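Local atomic coordinates of solute Binding Protein, BlMnBP1 in complex with mannotriose (Bifidobacterium, PDB entry 6FUV), a protein that binds manno-oligosaccharides such as mannotriose and probably delivers them to an ABC transporter for uptake by the bacterium. Residues D130-G135 with L266-V271; V136-K141 with Q285-P290; Y175-E180 with T247-S252; A179-M184 with K394-V399. All coordinates share one frame; numbering follows the deposited sequence. Where two conformers were deposited one is given.

Contact 1. Residues D130-G135 with L266-V271; sequences DGQTSG and LGAWAV. With BMA (beta-D-mannopyranose), chain B; BMA (beta-D-mannopyranose), chain C.
The indole of Trp269 and the amide of Gln132 are the two flat groups here; the side chains cross at about a right angle, amide and ring planes 63° apart. One indole face carries the mannose of chain B, whose C5 stands 3.4 Å above the Trp269 ring plane, displaced toward the rim. The opposite face is lined from within its own turn by Gly267 O and Ala270 CB. At the ring edge, in plane, sits CD of Gln132, with Gln132 OE1 3.3 Å from Trp269 CD1. Trp269 CG lies between its own backbone N and carbonyl carbon, which folds the ring back over the type I turn Gly267-Ala270.

Gln132 OE1 accepts from Trp269 N at 2.8 Å; the N-H...O angle of 131° shows a bent bond. The other end of the amide, NE2, donates in its own plane to Asp130 OD1 at 3.1 Å, nearly straight at 169°. Bonded at both ends, the amide has its flip state fixed. Behind it, the backbones bridge once, at Ser134 and Gly267: Ala268 N donates to Thr133 O (3.0 Å) and Gly135 N to Leu266 O (3.1 Å). Thr133 OG1 turns to Tyr354 and Tyr286, and Ser134 OG to Gln189.

The arrangement is a carbohydrate platform of the kind used by sugar-binding proteins, an aromatic face against a pyranose. Its chemistry implies a division of labour: the ring face meets C5, C6 and O4 of one mannose while NE1 at the rim approaches O2 of the chain C mannose, and the buried amide and backbone bonds would help to set where Trp269 stands.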
# COMPACT_ATOMS: atom_id res chain seq x y z
N ASP A 130 -6.66 1.69 -6.92
CA ASP A 130 -5.81 2.57 -7.72
C ASP A 130 -4.36 2.12 -7.62
O ASP A 130 -4.04 1.19 -6.88
CB ASP A 130 -5.95 4.02 -7.29
CG ASP A 130 -5.66 4.25 -5.85
OD1 ASP A 130 -4.65 3.72 -5.34
OD2 ASP A 130 -6.43 5.03 -5.23
N GLY A 131 -3.52 2.76 -8.43
CA GLY A 131 -2.10 2.51 -8.40
C GLY A 131 -1.44 3.30 -7.28
O GLY A 131 -1.76 4.46 -7.04
N GLN A 132 -0.48 2.67 -6.61
CA GLN A 132 0.15 3.30 -5.46
C GLN A 132 1.67 3.27 -5.59
O GLN A 132 2.26 2.37 -6.21
CB GLN A 132 -0.28 2.63 -4.14
CG GLN A 132 -1.62 3.14 -3.63
CD GLN A 132 -1.61 4.62 -3.28
OE1 GLN A 132 -0.75 5.08 -2.59
NE2 GLN A 132 -2.58 5.35 -3.76
N THR A 133 2.27 4.30 -5.01
CA THR A 133 3.68 4.32 -4.69
C THR A 133 3.83 4.55 -3.19
O THR A 133 2.88 4.97 -2.51
CB THR A 133 4.45 5.42 -5.41
OG1 THR A 133 3.90 6.70 -5.09
CG2 THR A 133 4.40 5.26 -6.90
N SER A 134 5.03 4.34 -2.65
CA SER A 134 5.36 4.70 -1.28
C SER A 134 6.47 5.74 -1.25
O SER A 134 7.45 5.63 -1.98
CB SER A 134 5.82 3.44 -0.51
OG SER A 134 4.90 2.42 -0.74
N GLY A 135 6.34 6.66 -0.35
CA GLY A 135 7.26 7.79 -0.26
C GLY A 135 7.33 8.35 1.15
O GLY A 135 7.28 7.59 2.12
N LEU A 266 4.92 6.97 4.43
CA LEU A 266 3.63 6.44 4.01
C LEU A 266 3.50 6.52 2.49
O LEU A 266 4.20 7.29 1.83
CB LEU A 266 2.49 7.22 4.66
CG LEU A 266 2.39 7.19 6.19
CD1 LEU A 266 1.54 8.34 6.80
CD2 LEU A 266 1.80 5.86 6.56
N GLY A 267 2.53 5.77 1.94
CA GLY A 267 2.25 5.81 0.52
C GLY A 267 1.47 7.05 0.10
O GLY A 267 1.00 7.83 0.94
N ALA A 268 1.33 7.20 -1.23
CA ALA A 268 0.69 8.38 -1.78
C ALA A 268 -0.76 8.46 -1.37
O ALA A 268 -1.33 9.56 -1.38
CB ALA A 268 0.79 8.35 -3.28
N TRP A 269 -1.38 7.32 -1.05
CA TRP A 269 -2.78 7.32 -0.64
C TRP A 269 -2.97 8.18 0.58
O TRP A 269 -4.04 8.71 0.79
CB TRP A 269 -3.22 5.88 -0.37
CG TRP A 269 -2.42 5.28 0.73
CD1 TRP A 269 -1.29 4.56 0.61
CD2 TRP A 269 -2.66 5.43 2.13
NE1 TRP A 269 -0.82 4.19 1.85
CE2 TRP A 269 -1.63 4.73 2.81
CE3 TRP A 269 -3.64 6.07 2.89
CZ2 TRP A 269 -1.57 4.64 4.22
CZ3 TRP A 269 -3.56 6.00 4.26
CH2 TRP A 269 -2.53 5.31 4.91
N ALA A 270 -1.94 8.35 1.39
CA ALA A 270 -2.06 9.13 2.61
C ALA A 270 -2.05 10.64 2.41
O ALA A 270 -2.46 11.38 3.32
CB ALA A 270 -0.92 8.80 3.56
N VAL A 271 -1.66 11.14 1.24
CA VAL A 271 -1.45 12.58 1.11
C VAL A 271 -2.79 13.30 1.13
O VAL A 271 -2.98 14.20 1.95
CB VAL A 271 -0.64 12.91 -0.15
CG1 VAL A 271 -0.43 14.44 -0.29
CG2 VAL A 271 0.73 12.20 -0.12
C1 BMA B . -5.09 2.41 5.85
C2 BMA B . -4.41 1.04 6.09
C3 BMA B . -3.32 0.87 5.13
C4 BMA B . -3.72 1.17 3.67
C5 BMA B . -4.45 2.50 3.55
C6 BMA B . -5.11 2.69 2.18
O2 BMA B . -5.30 -0.02 5.85
O3 BMA B . -2.82 -0.45 5.28
O4 BMA B . -2.50 1.22 2.86
O5 BMA B . -5.54 2.51 4.55
O6 BMA B . -5.98 1.54 1.92
C1 BMA C . -2.41 0.19 1.87
C2 BMA C . -1.52 0.67 0.74
C3 BMA C . -1.27 -0.44 -0.29
C4 BMA C . -0.85 -1.74 0.47
C5 BMA C . -1.87 -2.06 1.54
C6 BMA C . -1.54 -3.34 2.30
O2 BMA C . -0.25 1.05 1.32
O3 BMA C . -0.31 -0.11 -1.32
O4 BMA C . -0.76 -2.81 -0.39
O5 BMA C . -1.90 -0.99 2.46
O6 BMA C . -0.38 -3.12 3.07

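Contact 2. Residues V136-K141 with Q285-P290; sequences VVYNAK and QYMPFP
Tyr138 lays one ring face over the CB of Gln285, with Tyr138 CE1 3.3 Å from Gln285 CB. Its CG sits between the backbone N and carbonyl carbon (chi1 74°), a torsion that brings the ring across to the neighbouring strand. Met287 meets the same ring at about a right angle: Met287 CG is 3.5 Å from Tyr138 CD1, and Met287 SD lies 4.5 Å from the ring centroid, 31° off the normal, an oblique Met-aromatic contact. An alanine in place of Tyr138 would probably leave Gln285 CB and the Met287 thioether without their aromatic partner and open a gap on this face. Next along, Val136 CB packs on Met287 CG at 3.7 Å, and Val136 CG2 reaches toward Phe289 and Pro290.

The backbones are antiparallel. Val136 with Met287 and Tyr138 with Gln285 are hydrogen-bonded pairs, and Met287 N to Val136 O is almost straight at 177°. Between them the non-hydrogen-bonded pair Val137-Tyr286 turns its side chains to the other face.

Strand 284-288 is the outermost strand of a four-stranded sheet, and strand 135-139 joins it to strand 261-264. Helix 270-275 covers the face with Val137 and Tyr286, while Phe289 packs on helix 223-236.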
# COMPACT_ATOMS: atom_id res chain seq x y z
N VAL A 136 7.40 9.68 1.26
CA VAL A 136 7.32 10.37 2.54
C VAL A 136 6.37 11.55 2.42
O VAL A 136 6.54 12.43 1.56
CB VAL A 136 8.69 10.88 3.02
CG1 VAL A 136 8.60 11.50 4.36
CG2 VAL A 136 9.70 9.74 3.04
N VAL A 137 5.38 11.58 3.34
CA VAL A 137 4.52 12.75 3.52
C VAL A 137 5.26 13.73 4.41
O VAL A 137 5.86 13.33 5.38
CB VAL A 137 3.16 12.37 4.12
CG1 VAL A 137 2.31 13.61 4.34
CG2 VAL A 137 2.41 11.37 3.26
N TYR A 138 5.26 15.01 4.07
CA TYR A 138 6.04 15.98 4.83
C TYR A 138 5.36 17.34 4.75
O TYR A 138 4.63 17.64 3.81
CB TYR A 138 7.50 16.09 4.30
CG TYR A 138 7.65 16.84 2.96
CD1 TYR A 138 7.43 16.20 1.76
CD2 TYR A 138 8.00 18.17 2.92
CE1 TYR A 138 7.54 16.83 0.58
CE2 TYR A 138 8.12 18.84 1.70
CZ TYR A 138 7.91 18.16 0.52
OH TYR A 138 8.01 18.82 -0.71
N ASN A 139 5.57 18.14 5.79
CA ASN A 139 5.03 19.48 5.87
C ASN A 139 6.09 20.44 5.33
O ASN A 139 7.13 20.64 5.94
CB ASN A 139 4.62 19.84 7.30
CG ASN A 139 3.78 21.15 7.34
OD1 ASN A 139 4.27 22.19 6.97
ND2 ASN A 139 2.50 21.06 7.74
N ALA A 140 5.83 21.01 4.15
CA ALA A 140 6.76 21.93 3.51
C ALA A 140 6.97 23.21 4.34
O ALA A 140 8.09 23.73 4.42
CB ALA A 140 6.24 22.27 2.12
N LYS A 141 5.92 23.74 4.96
CA LYS A 141 6.12 24.90 5.83
C LYS A 141 7.14 24.59 6.95
O LYS A 141 8.10 25.35 7.17
CB LYS A 141 4.78 25.33 6.40
CG LYS A 141 4.84 26.49 7.38
CD LYS A 141 3.44 26.75 7.95
CE LYS A 141 3.37 28.06 8.74
NZ LYS A 141 4.03 27.93 10.08
N GLN A 285 2.82 17.76 1.56
CA GLN A 285 3.43 17.39 0.30
C GLN A 285 3.88 15.95 0.36
O GLN A 285 3.82 15.28 1.39
CB GLN A 285 4.62 18.30 -0.02
CG GLN A 285 4.25 19.74 -0.18
CD GLN A 285 3.54 20.02 -1.46
OE1 GLN A 285 3.88 19.47 -2.48
NE2 GLN A 285 2.52 20.86 -1.40
N TYR A 286 4.40 15.47 -0.76
CA TYR A 286 4.79 14.08 -0.91
C TYR A 286 6.12 14.02 -1.61
O TYR A 286 6.24 14.53 -2.71
CB TYR A 286 3.70 13.35 -1.70
CG TYR A 286 3.92 11.86 -1.87
CD1 TYR A 286 4.11 11.04 -0.80
CD2 TYR A 286 3.92 11.30 -3.13
CE1 TYR A 286 4.28 9.69 -0.97
CE2 TYR A 286 4.11 9.98 -3.32
CZ TYR A 286 4.28 9.16 -2.24
OH TYR A 286 4.49 7.83 -2.45
N MET A 287 7.10 13.40 -0.98
CA MET A 287 8.42 13.24 -1.56
C MET A 287 8.81 11.78 -1.76
O MET A 287 8.34 10.88 -1.05
CB MET A 287 9.50 13.91 -0.70
CG MET A 287 9.50 13.60 0.70
SD MET A 287 10.96 14.26 1.57
CE MET A 287 12.05 12.98 1.15
N PRO A 288 9.71 11.54 -2.70
CA PRO A 288 10.27 10.19 -2.86
C PRO A 288 10.99 9.78 -1.59
O PRO A 288 11.53 10.61 -0.86
CB PRO A 288 11.23 10.34 -4.03
CG PRO A 288 10.60 11.46 -4.82
CD PRO A 288 10.13 12.42 -3.80
N PHE A 289 10.93 8.50 -1.29
CA PHE A 289 11.68 8.00 -0.18
C PHE A 289 13.15 8.31 -0.47
O PHE A 289 13.62 8.12 -1.60
CB PHE A 289 11.41 6.50 0.04
CG PHE A 289 12.14 5.93 1.23
CD1 PHE A 289 11.58 5.96 2.48
CD2 PHE A 289 13.36 5.39 1.12
CE1 PHE A 289 12.22 5.48 3.54
CE2 PHE A 289 14.02 4.93 2.23
CZ PHE A 289 13.43 4.98 3.41
N PRO A 290 13.90 8.80 0.52
CA PRO A 290 15.25 9.30 0.23
C PRO A 290 16.31 8.21 0.05
O PRO A 290 17.28 8.00 0.86
CB PRO A 290 15.52 10.17 1.45
CG PRO A 290 14.83 9.47 2.54
CD PRO A 290 13.61 8.82 1.97

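Contact 3. Residues Y175-E180 with T247-S252; sequences YTNFAE and TDWESS. With BMA (beta-D-mannopyranose), chain D.
Tyr175 and Thr247 run antiparallel alongside one another where a loop meets the capped start of helix 249-257. Asp248 is the N-cap, its OD2 accepting from both N and OG of Ser251, and Thr176 forms an ST turn through Phe178 N, its OG1 also bonding to Glu241. Tyr175 CG is anti to the backbone N (chi1 -164°), which points the ring across to the helix start, where its OH accepts from Asp248 N at 2.8 Å, the donor lying at the ring edge. The ring also meets Ser252, CE2 to CB at 3.6 Å. A phenylalanine in place of Tyr175 would probably leave Asp248 N without this acceptor and water 1 without its bond to the ring hydroxyl.

Thr247 OG1 stands between its own backbone N and carbonyl carbon (chi1 65°), and there it accepts from Ala179 N at 2.9 Å. Water 2 links this hydroxyl to Asn177 OD1, while water 3 joins Glu180 OE2 to Trp249 N. Glu180 crosses Trp249 at about a right angle, CG to CB at 3.8 Å.

The ring edge of Trp249 reaches the bound mannose of chain D. There NE1 shares its one N-H between two sugar oxygens, O2 at 2.9 Å and O5 at 3.1 Å, a bifurcated bond, and Glu250 OE2 accepts from O1 at 2.7 Å.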
# COMPACT_ATOMS: atom_id res chain seq x y z
N TYR A 175 7.13 10.85 12.80
CA TYR A 175 6.13 10.16 13.62
C TYR A 175 6.04 8.72 13.14
O TYR A 175 5.84 8.46 11.96
CB TYR A 175 4.79 10.90 13.51
CG TYR A 175 3.75 10.56 14.56
CD1 TYR A 175 3.83 11.12 15.84
CD2 TYR A 175 2.68 9.74 14.28
CE1 TYR A 175 2.87 10.79 16.84
CE2 TYR A 175 1.75 9.43 15.25
CZ TYR A 175 1.84 9.95 16.52
OH TYR A 175 0.88 9.63 17.43
N THR A 176 6.21 7.77 14.05
CA THR A 176 6.31 6.38 13.64
C THR A 176 4.96 5.71 13.44
O THR A 176 4.86 4.75 12.68
CB THR A 176 7.07 5.58 14.70
OG1 THR A 176 6.28 5.54 15.91
CG2 THR A 176 8.43 6.11 15.01
N ASN A 177 3.92 6.16 14.11
CA ASN A 177 2.68 5.40 14.22
C ASN A 177 2.94 3.93 14.58
O ASN A 177 2.25 3.00 14.16
CB ASN A 177 1.86 5.51 12.96
CG ASN A 177 1.07 6.78 12.91
OD1 ASN A 177 0.11 6.95 13.66
ND2 ASN A 177 1.47 7.68 12.02
N PHE A 178 3.96 3.72 15.40
CA PHE A 178 4.23 2.42 15.99
C PHE A 178 2.99 1.64 16.39
O PHE A 178 2.96 0.43 16.15
CB PHE A 178 5.16 2.66 17.20
CG PHE A 178 5.39 1.48 18.09
CD1 PHE A 178 4.49 1.20 19.14
CD2 PHE A 178 6.52 0.71 17.97
CE1 PHE A 178 4.71 0.13 19.98
CE2 PHE A 178 6.73 -0.40 18.84
CZ PHE A 178 5.83 -0.67 19.81
N ALA A 179 1.99 2.29 17.00
CA ALA A 179 0.84 1.55 17.51
C ALA A 179 -0.06 0.99 16.41
O ALA A 179 -0.91 0.17 16.70
CB ALA A 179 -0.01 2.43 18.41
N GLU A 180 0.13 1.39 15.16
CA GLU A 180 -0.60 0.80 14.05
C GLU A 180 0.34 -0.20 13.38
O GLU A 180 1.35 0.18 12.81
CB GLU A 180 -1.08 1.86 13.07
CG GLU A 180 -2.07 2.81 13.64
CD GLU A 180 -3.46 2.21 13.86
OE1 GLU A 180 -3.80 1.27 13.17
OE2 GLU A 180 -4.21 2.72 14.73
N THR A 247 1.20 6.24 20.07
CA THR A 247 0.93 6.95 18.83
C THR A 247 -0.52 6.75 18.45
O THR A 247 -1.11 5.72 18.71
CB THR A 247 1.83 6.46 17.71
OG1 THR A 247 1.54 5.09 17.39
CG2 THR A 247 3.27 6.66 18.09
N ASP A 248 -1.11 7.75 17.80
CA ASP A 248 -2.47 7.67 17.31
C ASP A 248 -2.56 8.11 15.85
O ASP A 248 -2.24 9.25 15.52
CB ASP A 248 -3.38 8.54 18.16
CG ASP A 248 -4.81 8.41 17.78
OD1 ASP A 248 -5.40 7.32 17.99
OD2 ASP A 248 -5.35 9.41 17.26
N TRP A 249 -3.14 7.25 15.03
CA TRP A 249 -3.20 7.46 13.59
C TRP A 249 -4.11 8.61 13.21
O TRP A 249 -3.69 9.50 12.48
CB TRP A 249 -3.69 6.19 12.92
CG TRP A 249 -4.13 6.33 11.51
CD1 TRP A 249 -5.36 6.08 11.05
CD2 TRP A 249 -3.37 6.80 10.38
NE1 TRP A 249 -5.43 6.33 9.73
CE2 TRP A 249 -4.21 6.79 9.29
CE3 TRP A 249 -2.05 7.23 10.20
CZ2 TRP A 249 -3.79 7.18 8.01
CZ3 TRP A 249 -1.63 7.56 8.97
CH2 TRP A 249 -2.49 7.56 7.88
N GLU A 250 -5.37 8.58 13.64
CA GLU A 250 -6.31 9.59 13.16
C GLU A 250 -5.86 11.00 13.54
O GLU A 250 -5.99 11.95 12.75
CB GLU A 250 -7.70 9.36 13.70
CG GLU A 250 -8.39 8.09 13.26
CD GLU A 250 -8.60 7.99 11.76
OE1 GLU A 250 -8.59 9.02 11.07
OE2 GLU A 250 -8.84 6.86 11.30
N SER A 251 -5.35 11.18 14.76
CA SER A 251 -4.87 12.50 15.15
C SER A 251 -3.57 12.89 14.45
O SER A 251 -3.32 14.08 14.29
CB SER A 251 -4.74 12.53 16.67
OG SER A 251 -3.67 11.76 17.14
N SER A 252 -2.78 11.93 13.97
CA SER A 252 -1.53 12.26 13.28
C SER A 252 -1.78 12.97 11.96
O SER A 252 -0.96 13.79 11.52
CB SER A 252 -0.70 11.00 13.07
OG SER A 252 -1.05 10.25 11.95
C1 BMA D . -8.79 5.28 8.07
C2 BMA D . -7.98 5.73 6.85
C3 BMA D . -7.45 4.46 6.13
C4 BMA D . -6.61 3.64 7.14
C5 BMA D . -7.41 3.37 8.42
C6 BMA D . -6.59 2.65 9.52
O1 BMA D . -9.22 6.42 8.69
O2 BMA D . -6.84 6.49 7.24
O3 BMA D . -6.77 4.83 4.95
O4 BMA D . -6.24 2.35 6.65
O5 BMA D . -7.93 4.61 8.95
O6 BMA D . -7.46 2.21 10.55
O HOH W 1 -0.88 11.76 17.38
O HOH W 2 -0.20 4.95 15.60
O HOH W 3 -3.26 4.49 16.21

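Contact 4. Residues A179-M184 with K394-V399; sequences AEEWAM and KIQDIV. With BMA (beta-D-mannopyranose), chain B; BMA (beta-D-mannopyranose), chain D.
Apolar packing of Met184 against Ile395, Val399 and the aliphatic CG of Gln396 carries the contact. Met184 is bent at both chi2 and chi3, which wraps its thioether along the facing helix in place of an extended reach. Its CB abuts Ile395 CB at 3.8 Å, and its CG rests against Gln396 CG. Further along, Met184 SD comes to 3.7 Å from Val399 CG2. The side chains of Met184 and Val399 cross at about a right angle, while Ile395 and Gln396 lie aslant to Met184. Ile395 also presses against the main chain: both CG1 and CG2 of Ile395 lie 3.3 Å from Met184 O. Met184 was deposited in two conformers, and this account holds for one of them.

The architecture is a short helix, 181-185, set against helix 393-404, with Glu180 as N-cap of the former. It joins the wall of the sugar pocket to the helical layer behind it, where Ile395 and Val399 also touch helix 223-236, and Ile395 and Ile398 meet Trp416.

Polar links run to neighbours beyond the pair. Gln396 extends past CG so that its NE2 donates to Phe178 O, and Glu181 OE1 accepts from Gly392 N.

Sugar-aromatic packing belongs to the pocket side of the short helix. Trp182 places one face over the mannose of chain B, whose C2 sits 3.6 Å above the ring plane over its centre. On the opposite face lie Glu180 CB and Ala183 CB. Trp182 NE1 makes a weak hydrogen bond to Glu180 OE1 (2.8 Å, 117°), and that nitrogen is also 3.5 Å from C6 of the chain D mannose.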
# COMPACT_ATOMS: atom_id res chain seq x y z
N ALA A 179 1.99 2.29 17.00
CA ALA A 179 0.84 1.55 17.51
C ALA A 179 -0.06 0.99 16.41
O ALA A 179 -0.91 0.17 16.70
CB ALA A 179 -0.01 2.43 18.41
N GLU A 180 0.13 1.39 15.16
CA GLU A 180 -0.60 0.80 14.05
C GLU A 180 0.34 -0.20 13.38
O GLU A 180 1.35 0.18 12.81
CB GLU A 180 -1.08 1.86 13.07
CG GLU A 180 -2.07 2.81 13.64
CD GLU A 180 -3.46 2.21 13.86
OE1 GLU A 180 -3.80 1.27 13.17
OE2 GLU A 180 -4.21 2.72 14.73
N GLU A 181 -0.01 -1.47 13.45
CA GLU A 181 0.84 -2.48 12.85
C GLU A 181 0.96 -2.27 11.34
O GLU A 181 2.04 -2.44 10.78
CB GLU A 181 0.29 -3.88 13.17
CG GLU A 181 1.41 -4.94 13.13
CD GLU A 181 0.89 -6.41 13.06
OE1 GLU A 181 1.53 -7.22 12.33
OE2 GLU A 181 -0.13 -6.71 13.74
N TRP A 182 -0.14 -1.99 10.66
CA TRP A 182 -0.08 -1.73 9.22
C TRP A 182 0.86 -0.57 8.92
O TRP A 182 1.59 -0.59 7.92
CB TRP A 182 -1.50 -1.47 8.64
CG TRP A 182 -2.22 -0.29 9.17
CD1 TRP A 182 -3.17 -0.28 10.13
CD2 TRP A 182 -2.00 1.06 8.82
NE1 TRP A 182 -3.60 0.98 10.36
CE2 TRP A 182 -2.87 1.83 9.58
CE3 TRP A 182 -1.16 1.70 7.91
CZ2 TRP A 182 -2.89 3.23 9.50
CZ3 TRP A 182 -1.20 3.07 7.83
CH2 TRP A 182 -2.06 3.82 8.62
N ALA A 183 0.87 0.44 9.77
CA ALA A 183 1.72 1.60 9.51
C ALA A 183 3.18 1.20 9.64
O ALA A 183 4.04 1.68 8.91
CB ALA A 183 1.38 2.73 10.48
N MET A 184 3.48 0.31 10.58
CA MET A 184 4.85 -0.19 10.69
C MET A 184 5.18 -1.15 9.55
O MET A 184 6.26 -1.08 8.97
CB MET A 184 5.05 -0.86 12.03
CG MET A 184 5.05 0.14 13.20
SD MET A 184 6.67 0.67 13.79
CE MET A 184 6.96 1.98 12.60
N LYS A 394 7.64 -7.21 13.41
CA LYS A 394 9.09 -7.15 13.17
C LYS A 394 9.60 -5.72 13.04
O LYS A 394 10.77 -5.44 13.39
CB LYS A 394 9.43 -7.93 11.92
CG LYS A 394 8.90 -7.35 10.64
CD LYS A 394 9.52 -8.03 9.37
CE LYS A 394 9.09 -7.36 8.11
NZ LYS A 394 7.73 -7.61 7.72
N ILE A 395 8.77 -4.80 12.54
CA ILE A 395 9.16 -3.39 12.42
C ILE A 395 9.09 -2.69 13.77
O ILE A 395 9.96 -1.89 14.13
CB ILE A 395 8.25 -2.71 11.38
CG1 ILE A 395 8.23 -3.51 10.06
CG2 ILE A 395 8.73 -1.31 11.11
CD1 ILE A 395 9.53 -3.65 9.46
N GLN A 396 8.05 -3.02 14.55
CA GLN A 396 7.94 -2.49 15.90
C GLN A 396 9.18 -2.87 16.69
O GLN A 396 9.72 -2.06 17.44
CB GLN A 396 6.65 -3.01 16.55
CG GLN A 396 5.38 -2.30 16.10
CD GLN A 396 4.12 -3.07 16.40
OE1 GLN A 396 4.14 -4.30 16.51
NE2 GLN A 396 2.98 -2.34 16.52
N ASP A 397 9.68 -4.08 16.48
CA ASP A 397 10.85 -4.53 17.23
C ASP A 397 12.07 -3.63 16.95
O ASP A 397 12.90 -3.41 17.84
CB ASP A 397 11.19 -6.00 16.91
CG ASP A 397 10.20 -6.98 17.54
OD1 ASP A 397 9.47 -6.63 18.50
OD2 ASP A 397 10.14 -8.13 17.08
N ILE A 398 12.19 -3.12 15.73
CA ILE A 398 13.28 -2.21 15.40
C ILE A 398 13.16 -0.94 16.24
O ILE A 398 14.14 -0.46 16.81
CB ILE A 398 13.31 -1.89 13.89
CG1 ILE A 398 13.71 -3.10 13.07
CG2 ILE A 398 14.27 -0.72 13.63
CD1 ILE A 398 13.50 -2.98 11.64
N VAL A 399 11.95 -0.37 16.29
CA VAL A 399 11.72 0.85 17.06
C VAL A 399 12.14 0.63 18.50
O VAL A 399 12.87 1.44 19.11
CB VAL A 399 10.23 1.25 16.96
CG1 VAL A 399 9.93 2.39 17.89
CG2 VAL A 399 9.81 1.59 15.51
C1 BMA B . -5.09 2.41 5.85
C2 BMA B . -4.41 1.04 6.09
C3 BMA B . -3.32 0.87 5.13
C4 BMA B . -3.72 1.17 3.67
C5 BMA B . -4.45 2.50 3.55
C6 BMA B . -5.11 2.69 2.18
O2 BMA B . -5.30 -0.02 5.85
O3 BMA B . -2.82 -0.45 5.28
O4 BMA B . -2.50 1.22 2.86
O5 BMA B . -5.54 2.51 4.55
O6 BMA B . -5.98 1.54 1.92
C1 BMA D . -8.79 5.28 8.07
C2 BMA D . -7.98 5.73 6.85
C3 BMA D . -7.45 4.46 6.13
C4 BMA D . -6.61 3.64 7.14
C5 BMA D . -7.41 3.37 8.42
C6 BMA D . -6.59 2.65 9.52
O1 BMA D . -9.22 6.42 8.69
O2 BMA D . -6.84 6.49 7.24
O3 BMA D . -6.77 4.83 4.95
O4 BMA D . -6.24 2.35 6.65
O5 BMA D . -7.93 4.61 8.95
O6 BMA D . -7.46 2.21 10.55

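In the fold
All four contacts are largely buried, but they differ in place. Contact 1 lies nearest the centre of the chain, about 7 Å from it centre to centre, against 15 to 17 Å for the others; exposed residues touch only in contact 3. Contacts 1, 3 and 4 bring together Trp269, Trp249 and Trp182, which touch one another around the sugar. Contact 2 stands back from the ligand, tied to contact 1 through Tyr286 OH and Thr133 OG1. Contacts 3 and 4 share Ala179 and Glu180. Chemistry follows position: strand pairing in contact 2, mixed backbone and amide bonds in contact 1, direct and water-bridged polar links in contact 3, apolar helix packing in contact 4.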